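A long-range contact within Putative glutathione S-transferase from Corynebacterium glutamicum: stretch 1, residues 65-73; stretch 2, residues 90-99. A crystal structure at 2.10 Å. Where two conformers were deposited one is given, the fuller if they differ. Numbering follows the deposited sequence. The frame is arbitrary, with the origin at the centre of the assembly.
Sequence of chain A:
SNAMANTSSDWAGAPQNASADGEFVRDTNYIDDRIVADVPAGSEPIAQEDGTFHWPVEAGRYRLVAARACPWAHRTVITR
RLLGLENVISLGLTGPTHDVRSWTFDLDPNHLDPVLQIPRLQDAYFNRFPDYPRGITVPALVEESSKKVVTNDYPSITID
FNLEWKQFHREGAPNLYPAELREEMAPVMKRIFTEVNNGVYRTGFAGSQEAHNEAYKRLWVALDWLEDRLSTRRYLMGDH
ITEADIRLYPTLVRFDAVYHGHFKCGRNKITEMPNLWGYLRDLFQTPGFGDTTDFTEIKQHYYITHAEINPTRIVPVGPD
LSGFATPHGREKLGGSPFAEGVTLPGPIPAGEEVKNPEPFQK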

# COMPACT_ATOMS: atom_id res chain seq x y z
N VAL A 65 -0.36 -13.78 -29.25
CA VAL A 65 -0.09 -14.61 -28.09
C VAL A 65 0.21 -13.61 -26.99
O VAL A 65 1.14 -12.80 -27.10
N ALA A 66 -0.64 -13.61 -25.97
CA ALA A 66 -0.60 -12.61 -24.91
C ALA A 66 -0.72 -13.27 -23.53
O ALA A 66 -0.86 -14.51 -23.42
N ALA A 67 -0.60 -12.48 -22.47
CA ALA A 67 -0.83 -12.98 -21.10
C ALA A 67 -1.63 -11.91 -20.39
O ALA A 67 -1.31 -10.71 -20.49
N ARG A 68 -2.66 -12.32 -19.65
CA ARG A 68 -3.48 -11.38 -18.88
C ARG A 68 -2.68 -10.53 -17.90
O ARG A 68 -2.97 -9.36 -17.72
N ALA A 69 -1.67 -11.11 -17.28
CA ALA A 69 -0.92 -10.40 -16.22
C ALA A 69 0.04 -9.35 -16.74
O ALA A 69 0.38 -8.41 -16.03
N CYS A 70 0.48 -9.50 -17.97
CA CYS A 70 1.59 -8.73 -18.51
C CYS A 70 1.08 -7.40 -19.08
O CYS A 70 0.23 -7.41 -19.97
N PRO A 71 1.60 -6.26 -18.58
CA PRO A 71 1.14 -4.96 -19.11
C PRO A 71 1.48 -4.67 -20.59
O PRO A 71 0.71 -4.01 -21.30
N TRP A 72 2.63 -5.15 -21.04
CA TRP A 72 3.02 -4.95 -22.41
C TRP A 72 2.05 -5.68 -23.33
O TRP A 72 1.61 -5.14 -24.34
N ALA A 73 1.70 -6.91 -22.97
CA ALA A 73 0.70 -7.67 -23.69
C ALA A 73 -0.67 -7.05 -23.61
O ALA A 73 -1.45 -7.09 -24.60
N SER A 90 -6.38 -14.26 -34.29
CA SER A 90 -6.82 -15.10 -33.17
C SER A 90 -6.02 -14.75 -31.92
O SER A 90 -5.05 -13.98 -31.98
N LEU A 91 -6.42 -15.32 -30.78
CA LEU A 91 -5.85 -14.95 -29.47
C LEU A 91 -5.46 -16.22 -28.72
O LEU A 91 -6.29 -17.12 -28.57
N GLY A 92 -4.20 -16.29 -28.31
CA GLY A 92 -3.72 -17.32 -27.41
C GLY A 92 -3.28 -16.67 -26.09
O GLY A 92 -2.58 -15.67 -26.09
N LEU A 93 -3.73 -17.21 -24.97
CA LEU A 93 -3.34 -16.73 -23.63
C LEU A 93 -2.34 -17.69 -22.97
O LEU A 93 -2.56 -18.90 -22.96
N THR A 94 -1.23 -17.14 -22.45
CA THR A 94 -0.12 -17.90 -21.84
C THR A 94 0.40 -17.14 -20.63
O THR A 94 -0.30 -16.26 -20.12
N GLY A 95 1.59 -17.50 -20.14
CA GLY A 95 2.29 -16.72 -19.06
C GLY A 95 3.27 -15.60 -19.48
O GLY A 95 3.88 -15.65 -20.56
N PRO A 96 3.46 -14.57 -18.61
CA PRO A 96 4.39 -13.46 -18.95
C PRO A 96 5.87 -13.86 -19.08
O PRO A 96 6.29 -14.90 -18.56
N THR A 97 6.65 -13.01 -19.77
CA THR A 97 8.09 -13.26 -19.96
C THR A 97 9.00 -12.04 -19.70
O THR A 97 10.14 -12.23 -19.28
N HIS A 98 8.50 -10.82 -19.94
CA HIS A 98 9.32 -9.59 -19.80
C HIS A 98 9.60 -9.19 -18.34
O HIS A 98 10.53 -8.42 -18.10
N ASP A 99 8.81 -9.65 -17.37
CA ASP A 99 8.96 -9.18 -15.96
C ASP A 99 10.30 -9.55 -15.30
O ASP A 99 10.57 -10.71 -14.97

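The two stretches meet first as neighbouring parallel strands and then as loops that stay in contact through small side chains and a proline. Two backbone hydrogen bonds set the register: Ala66 N donates to Gly92 O at 2.8 Å, and Thr94 N donates to Ala66 O, also at 2.8 Å. Ala66 thus uses both its amide and its carbonyl to grip the second strand on the two sides of Leu93, and this fixes where each side chain emerges.

On the sheet face that carries Val65, the partner in register is Gly92, which offers no side chain. Val65, with chi1 in the t well, reaches along the sheet instead, and its CG1 lies 3.9 Å from CG2 of Thr94, whose chi1 is also t in the conformer given. The face that carries Ala66 is built differently. Here the bump on the first strand is a single methyl, and the leucines of the second strand close around it: Ala66 CB is 4.3 Å from Leu91 CD1 and 4.5 Å from Leu93 CD2. Leu91 (chi1 t, chi2 p) and Leu93 (chi1 m, chi2 t) both bring their ends nearer to the first stretch than their CA-to-CB bonds alone would suggest. Leu93 is also covered by the long side chain of Arg68, which runs m, m, t through chi3; Leu93 CD2 sits over one face of the guanidinium, and Arg68 NH2 comes within 3.8 Å of Leu93 CD1. The contact is one of shape, a flat group laid against a branched one, while NH2 finds its hydrogen bond elsewhere in the structure.

One residue after Ala66, the small methyl of Ala67 presses close to the backbone of the second stretch. Its CB lies only 3.1 Å from Thr94 O, a tight fit, and 3.7 Å from both Gly95 C and Pro96 N. That same carbonyl is served by a water, which donates to Thr94 O at 2.7 Å and accepts from Arg68 N at 2.9 Å, so that it bridges the two backbones.

Pro96 supplies the main apolar bump of the loop region. Its ring, puckered C-gamma exo, fits into a shallow hollow lined by three short side chains: CD lies 3.8 Å from Ala67 CB, CG 3.8 Å from Ala69 CB, and CB 3.9 Å from Cys70 CB. Cys70, with chi1 t, points toward the second stretch with its CB, while its SG accepts a hydrogen bond from Ala73 N at 3.5 Å and caps the helix that follows.

The first turn of that helix closes the contact with Trp72, whose chi1 of -40° falls in the m well. Its CD1 meets His98 CB at 3.7 Å. The five-membered ring of Trp72 and the ring of His98 (chi1 m) lie obliquely, with planes at 79°, and pack as bulky neighbours at the far end of the interface.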

# COMPACT_ATOMS: atom_id res chain seq x y z
CB VAL A 65 1.09 -15.57 -28.30
CG1 VAL A 65 1.42 -16.34 -26.93
CG2 VAL A 65 0.78 -16.58 -29.45
CB ALA A 66 -1.74 -11.59 -25.13
CB ALA A 67 0.52 -13.23 -20.35
CB ARG A 68 -4.56 -12.13 -18.09
CG ARG A 68 -5.62 -12.81 -18.94
CD ARG A 68 -6.49 -11.75 -19.69
NE ARG A 68 -7.58 -12.42 -20.39
CZ ARG A 68 -8.23 -11.93 -21.45
NH1 ARG A 68 -7.90 -10.75 -21.99
NH2 ARG A 68 -9.20 -12.66 -22.00
CB ALA A 69 -0.15 -11.44 -15.33
CB CYS A 70 2.28 -9.56 -19.62
SG CYS A 70 3.53 -8.63 -20.57
CB PRO A 71 1.83 -3.94 -18.18
CG PRO A 71 3.06 -4.67 -17.65
CD PRO A 71 2.64 -6.12 -17.54
CB TRP A 72 4.46 -5.43 -22.63
CG TRP A 72 5.38 -5.10 -21.52
CD1 TRP A 72 5.85 -5.98 -20.53
CD2 TRP A 72 5.92 -3.82 -21.19
NE1 TRP A 72 6.65 -5.29 -19.64
CE2 TRP A 72 6.73 -3.98 -20.03
CE3 TRP A 72 5.82 -2.56 -21.76
CZ2 TRP A 72 7.43 -2.92 -19.45
CZ3 TRP A 72 6.51 -1.50 -21.19
CH2 TRP A 72 7.31 -1.69 -20.04
CB ALA A 73 0.64 -9.14 -23.18
CB SER A 90 -6.67 -16.59 -33.52
OG SER A 90 -5.31 -16.93 -33.75
CB LEU A 91 -6.84 -14.18 -28.60
CG LEU A 91 -6.30 -13.70 -27.24
CD1 LEU A 91 -5.20 -12.62 -27.43
CD2 LEU A 91 -7.43 -13.16 -26.34
CB LEU A 93 -4.58 -16.56 -22.77
CG LEU A 93 -5.52 -15.49 -23.33
CD1 LEU A 93 -6.86 -15.57 -22.63
CD2 LEU A 93 -4.94 -14.08 -23.21
CB THR A 94 1.06 -18.08 -22.83
OG1 THR A 94 2.02 -19.00 -22.29
CG2 THR A 94 1.75 -16.73 -23.09
CB PRO A 96 4.21 -12.47 -17.78
CG PRO A 96 2.83 -12.74 -17.26
CD PRO A 96 2.64 -14.25 -17.42
CB THR A 97 8.38 -13.84 -21.40
OG1 THR A 97 7.85 -12.95 -22.39
CG2 THR A 97 7.76 -15.28 -21.57
CB HIS A 98 8.65 -8.37 -20.49
CG HIS A 98 8.65 -8.39 -22.00
ND1 HIS A 98 9.80 -8.39 -22.76
CD2 HIS A 98 7.62 -8.34 -22.88
CE1 HIS A 98 9.48 -8.38 -24.05
NE2 HIS A 98 8.16 -8.35 -24.15
CB ASP A 99 7.76 -9.62 -15.08
CG ASP A 99 7.48 -11.13 -15.13
OD1 ASP A 99 7.98 -11.83 -16.05
OD2 ASP A 99 6.73 -11.60 -14.26
O HOH W 1 -2.65 -15.21 -19.35